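Local structure of proliferating cell nuclear antigen (Entamoeba histolytica, 3P91) at residues V206-I215 with L232-M240. The protein probably encircles DNA as a trimeric ring and acts as a processivity factor that keeps DNA polymerase delta on its template during replication. Sequence-based numbering, arbitrary orientation.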
ATOM      1  N   VAL A 206     -35.806 -16.787  10.784  1.00 30.70           N
ATOM      2  CA  VAL A 206     -34.725 -17.735  10.959  1.00 28.58           C
ATOM      3  C   VAL A 206     -33.464 -17.051  11.454  1.00 27.46           C
ATOM      4  O   VAL A 206     -33.138 -15.943  11.029  1.00 27.35           O
ATOM      5  CB  VAL A 206     -34.465 -18.492   9.640  1.00 27.97           C
ATOM      6  CG1 VAL A 206     -34.360 -17.519   8.485  1.00 27.06           C
ATOM      7  CG2 VAL A 206     -33.235 -19.363   9.747  1.00 27.41           C
ATOM      8  N   THR A 207     -32.771 -17.711  12.375  1.00 27.67           N
ATOM      9  CA  THR A 207     -31.504 -17.213  12.899  1.00 25.84           C
ATOM     10  C   THR A 207     -30.560 -18.387  13.076  1.00 25.69           C
ATOM     11  O   THR A 207     -30.992 -19.475  13.452  1.00 25.15           O
ATOM     12  CB  THR A 207     -31.676 -16.539  14.277  1.00 27.72           C
ATOM     13  OG1 THR A 207     -32.821 -15.677  14.266  1.00 31.31           O
ATOM     14  CG2 THR A 207     -30.432 -15.730  14.636  1.00 27.31           C
ATOM     15  N   ALA A 208     -29.272 -18.166  12.825  1.00 24.51           N
ATOM     16  CA  ALA A 208     -28.272 -19.222  12.974  1.00 23.85           C
ATOM     17  C   ALA A 208     -26.876 -18.637  13.108  1.00 22.67           C
ATOM     18  O   ALA A 208     -26.617 -17.543  12.619  1.00 23.52           O
ATOM     19  CB  ALA A 208     -28.332 -20.181  11.790  1.00 22.64           C
ATOM     20  N   SER A 209     -25.981 -19.368  13.770  1.00 22.97           N
ATOM     21  CA  SER A 209     -24.589 -18.946  13.927  1.00 23.49           C
ATOM     22  C   SER A 209     -23.653 -19.768  13.052  1.00 25.03           C
ATOM     23  O   SER A 209     -23.905 -20.946  12.797  1.00 25.94           O
ATOM     24  CB  SER A 209     -24.147 -19.072  15.378  1.00 26.36           C
ATOM     25  OG  SER A 209     -24.944 -18.261  16.212  1.00 30.78           O
ATOM     26  N   PHE A 210     -22.565 -19.142  12.620  1.00 21.77           N
ATOM     27  CA  PHE A 210     -21.649 -19.737  11.665  1.00 19.79           C
ATOM     28  C   PHE A 210     -20.216 -19.392  12.020  1.00 22.41           C
ATOM     29  O   PHE A 210     -19.961 -18.407  12.702  1.00 25.56           O
ATOM     30  CB  PHE A 210     -21.954 -19.207  10.268  1.00 21.30           C
ATOM     31  CG  PHE A 210     -23.345 -19.521   9.792  1.00 23.12           C
ATOM     32  CD1 PHE A 210     -23.629 -20.743   9.188  1.00 22.43           C
ATOM     33  CD2 PHE A 210     -24.372 -18.597   9.944  1.00 21.53           C
ATOM     34  CE1 PHE A 210     -24.910 -21.041   8.748  1.00 21.91           C
ATOM     35  CE2 PHE A 210     -25.657 -18.890   9.503  1.00 22.44           C
ATOM     36  CZ  PHE A 210     -25.925 -20.118   8.903  1.00 21.68           C
ATOM     37  N   ALA A 211     -19.276 -20.205  11.563  1.00 21.67           N
ATOM     38  CA  ALA A 211     -17.869 -19.888  11.741  1.00 21.48           C
ATOM     39  C   ALA A 211     -17.568 -18.610  10.972  1.00 23.21           C
ATOM     40  O   ALA A 211     -17.768 -18.556   9.765  1.00 24.59           O
ATOM     41  CB  ALA A 211     -17.007 -21.028  11.233  1.00 21.68           C
ATOM     42  N   LEU A 212     -17.094 -17.579  11.663  1.00 24.32           N
ATOM     43  CA  LEU A 212     -16.846 -16.298  11.011  1.00 22.98           C
ATOM     44  C   LEU A 212     -15.691 -16.386  10.019  1.00 24.01           C
ATOM     45  O   LEU A 212     -15.707 -15.726   8.977  1.00 24.64           O
ATOM     46  CB  LEU A 212     -16.617 -15.181  12.040  1.00 24.49           C
ATOM     47  CG  LEU A 212     -16.242 -13.773  11.546  1.00 24.71           C
ATOM     48  CD1 LEU A 212     -17.246 -13.221  10.544  1.00 21.30           C
ATOM     49  CD2 LEU A 212     -16.086 -12.813  12.720  1.00 23.32           C
ATOM     50  N   LYS A 213     -14.698 -17.214  10.329  1.00 23.59           N
ATOM     51  CA  LYS A 213     -13.559 -17.383   9.430  1.00 23.59           C
ATOM     52  C   LYS A 213     -14.012 -17.792   8.039  1.00 23.06           C
ATOM     53  O   LYS A 213     -13.495 -17.299   7.041  1.00 28.60           O
ATOM     54  CB  LYS A 213     -12.565 -18.408   9.977  1.00 24.16           C
ATOM     55  N   GLN A 214     -14.983 -18.693   7.978  1.00 22.18           N
ATOM     56  CA  GLN A 214     -15.485 -19.209   6.712  1.00 23.36           C
ATOM     57  C   GLN A 214     -16.267 -18.165   5.969  1.00 23.38           C
ATOM     58  O   GLN A 214     -16.051 -17.938   4.785  1.00 23.91           O
ATOM     59  CB  GLN A 214     -16.425 -20.373   6.975  1.00 25.86           C
ATOM     60  CG  GLN A 214     -15.792 -21.462   7.770  1.00 25.53           C
ATOM     61  CD  GLN A 214     -14.863 -22.254   6.927  1.00 26.42           C
ATOM     62  OE1 GLN A 214     -15.229 -22.697   5.837  1.00 27.76           O
ATOM     63  NE2 GLN A 214     -13.638 -22.424   7.400  1.00 30.72           N
ATOM     64  N   ILE A 215     -17.216 -17.562   6.673  1.00 24.19           N
ATOM     65  CA  ILE A 215     -18.086 -16.568   6.079  1.00 22.22           C
ATOM     66  C   ILE A 215     -17.200 -15.504   5.475  1.00 23.70           C
ATOM     67  O   ILE A 215     -17.315 -15.174   4.295  1.00 24.44           O
ATOM     68  CB  ILE A 215     -19.007 -15.935   7.137  1.00 22.85           C
ATOM     69  CG1 ILE A 215     -19.832 -17.009   7.847  1.00 21.18           C
ATOM     70  CG2 ILE A 215     -19.907 -14.887   6.510  1.00 23.19           C
ATOM     71  CD1 ILE A 215     -20.682 -17.838   6.919  1.00 21.50           C
ATOM     72  N   LEU A 232     -30.803 -19.128   3.725  1.00 24.99           N
ATOM     73  CA  LEU A 232     -30.700 -19.288   5.171  1.00 24.31           C
ATOM     74  C   LEU A 232     -31.689 -20.303   5.766  1.00 25.54           C
ATOM     75  O   LEU A 232     -32.888 -20.234   5.515  1.00 24.05           O
ATOM     76  CB  LEU A 232     -30.897 -17.917   5.823  1.00 26.91           C
ATOM     77  CG  LEU A 232     -30.581 -17.710   7.305  1.00 25.50           C
ATOM     78  CD1 LEU A 232     -29.199 -18.240   7.623  1.00 25.40           C
ATOM     79  CD2 LEU A 232     -30.680 -16.232   7.641  1.00 22.93           C
ATOM     80  N   SER A 233     -31.165 -21.238   6.559  1.00 25.82           N
ATOM     81  CA  SER A 233     -31.975 -22.208   7.291  1.00 25.46           C
ATOM     82  C   SER A 233     -31.468 -22.319   8.731  1.00 29.65           C
ATOM     83  O   SER A 233     -30.274 -22.166   8.984  1.00 27.79           O
ATOM     84  CB  SER A 233     -31.898 -23.581   6.634  1.00 27.09           C
ATOM     85  OG  SER A 233     -32.084 -23.499   5.237  1.00 29.18           O
ATOM     86  N   GLY A 234     -32.370 -22.607   9.665  1.00 30.24           N
ATOM     87  CA  GLY A 234     -32.017 -22.678  11.074  1.00 30.10           C
ATOM     88  C   GLY A 234     -31.167 -23.869  11.476  1.00 29.76           C
ATOM     89  O   GLY A 234     -30.357 -23.773  12.400  1.00 26.81           O
ATOM     90  N   GLN A 235     -31.339 -24.994  10.785  1.00 32.29           N
ATOM     91  CA  GLN A 235     -30.644 -26.230  11.157  1.00 31.63           C
ATOM     92  C   GLN A 235     -29.745 -26.805  10.066  1.00 28.64           C
ATOM     93  O   GLN A 235     -28.781 -27.514  10.365  1.00 31.67           O
ATOM     94  CB  GLN A 235     -31.645 -27.300  11.617  1.00 31.66           C
ATOM     95  CG  GLN A 235     -32.157 -27.126  13.040  1.00 30.23           C
ATOM     96  CD  GLN A 235     -33.121 -25.974  13.163  1.00 36.02           C
ATOM     97  OE1 GLN A 235     -34.105 -25.893  12.425  1.00 39.98           O
ATOM     98  NE2 GLN A 235     -32.840 -25.060  14.088  1.00 38.93           N
ATOM     99  N   ALA A 236     -30.074 -26.504   8.811  1.00 28.70           N
ATOM    100  CA  ALA A 236     -29.344 -27.018   7.649  1.00 26.18           C
ATOM    101  C   ALA A 236     -28.361 -25.979   7.090  1.00 26.42           C
ATOM    102  O   ALA A 236     -28.538 -24.779   7.306  1.00 27.23           O
ATOM    103  CB  ALA A 236     -30.334 -27.471   6.566  1.00 24.53           C
ATOM    104  N   PRO A 237     -27.324 -26.434   6.362  1.00 22.57           N
ATOM    105  CA  PRO A 237     -26.281 -25.519   5.882  1.00 25.73           C
ATOM    106  C   PRO A 237     -26.780 -24.323   5.077  1.00 25.85           C
ATOM    107  O   PRO A 237     -27.682 -24.432   4.246  1.00 23.93           O
ATOM    108  CB  PRO A 237     -25.367 -26.414   5.020  1.00 21.73           C
ATOM    109  CG  PRO A 237     -26.045 -27.719   4.915  1.00 24.22           C
ATOM    110  CD  PRO A 237     -26.981 -27.834   6.087  1.00 24.10           C
ATOM    111  N   LEU A 238     -26.177 -23.177   5.359  1.00 22.30           N
ATOM    112  CA  LEU A 238     -26.395 -21.971   4.589  1.00 22.48           C
ATOM    113  C   LEU A 238     -25.768 -22.113   3.207  1.00 22.35           C
ATOM    114  O   LEU A 238     -24.812 -22.860   3.027  1.00 21.07           O
ATOM    115  CB  LEU A 238     -25.756 -20.790   5.322  1.00 22.86           C
ATOM    116  CG  LEU A 238     -25.520 -19.487   4.562  1.00 20.88           C
ATOM    117  CD1 LEU A 238     -26.751 -18.611   4.546  1.00 19.64           C
ATOM    118  CD2 LEU A 238     -24.347 -18.769   5.164  1.00 17.42           C
ATOM    119  N   ILE A 239     -26.315 -21.392   2.234  1.00 22.66           N
ATOM    120  CA  ILE A 239     -25.688 -21.269   0.928  1.00 20.40           C
ATOM    121  C   ILE A 239     -25.299 -19.822   0.686  1.00 21.25           C
ATOM    122  O   ILE A 239     -26.099 -18.908   0.885  1.00 21.87           O
ATOM    123  CB  ILE A 239     -26.633 -21.674  -0.211  1.00 21.36           C
ATOM    124  CG1 ILE A 239     -27.431 -22.910   0.162  1.00 20.01           C
ATOM    125  CG2 ILE A 239     -25.857 -21.924  -1.497  1.00 20.00           C
ATOM    126  CD1 ILE A 239     -28.471 -23.234  -0.852  1.00 21.43           C
ATOM    127  N   MET A 240     -24.063 -19.613   0.258  1.00 21.00           N
ATOM    128  CA  MET A 240     -23.643 -18.299  -0.191  1.00 21.18           C
ATOM    129  C   MET A 240     -23.291 -18.429  -1.662  1.00 19.72           C
ATOM    130  O   MET A 240     -22.315 -19.076  -2.011  1.00 21.08           O
ATOM    131  CB  MET A 240     -22.443 -17.808   0.620  1.00 22.16           C
ATOM    132  CG  MET A 240     -22.125 -16.334   0.448  1.00 21.82           C
ATOM    133  SD  MET A 240     -20.666 -15.840   1.394  1.00 30.38           S
ATOM    134  CE  MET A 240     -21.242 -16.115   3.060  1.00 18.92           C
TER
HETATM  135  O   HOH W   1     -31.344 -21.732  14.750  1.00 37.90           O
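Phe210, pointing from strand 206-211 toward the other segment, meets two leucines in different ways: its CE1 lies 3.5 Å from Leu238 CB, and CD2 of the same leucine sits over one ring face, offset toward the rim. Leu232 comes to the ring edge instead, near the ring plane, with CD1 4.0 Å from Phe210 CZ. The other branch of Leu232 turns to Val206, CD2 lying 4.0 Å from Val206 CG1. Val206 CG2, anti to the backbone N, is thereby directed at the turn and packs 3.4 Å from Gly234 N. Ala208 CB rests on the same turn, near Ser233 O. These side chains lie where two sheets of the PCNA C-terminal domain face each other: strand 206-211, outermost within this chain in a four-stranded antiparallel sheet, packs against strands 227-232 and 238-244 of another. At the helical end, Ile215 splits its branches, CD1 meeting Leu238 CD2 and CG2 lying 3.9 Å from Met240 CE; the bend at chi3 (-64°) swings that methyl out of the otherwise extended methionine chain. The two segments share no direct hydrogen bond, but one water donates to Thr207 O at 2.6 Å and, at a longer 3.3 Å, to Gly234 O. Backbone bonds to Cys167, Ile165 and Ile163 fix the first strand in its sheet. Beyond Ile215 and Met240, Phe148 of helix 145-158 touches both side chains.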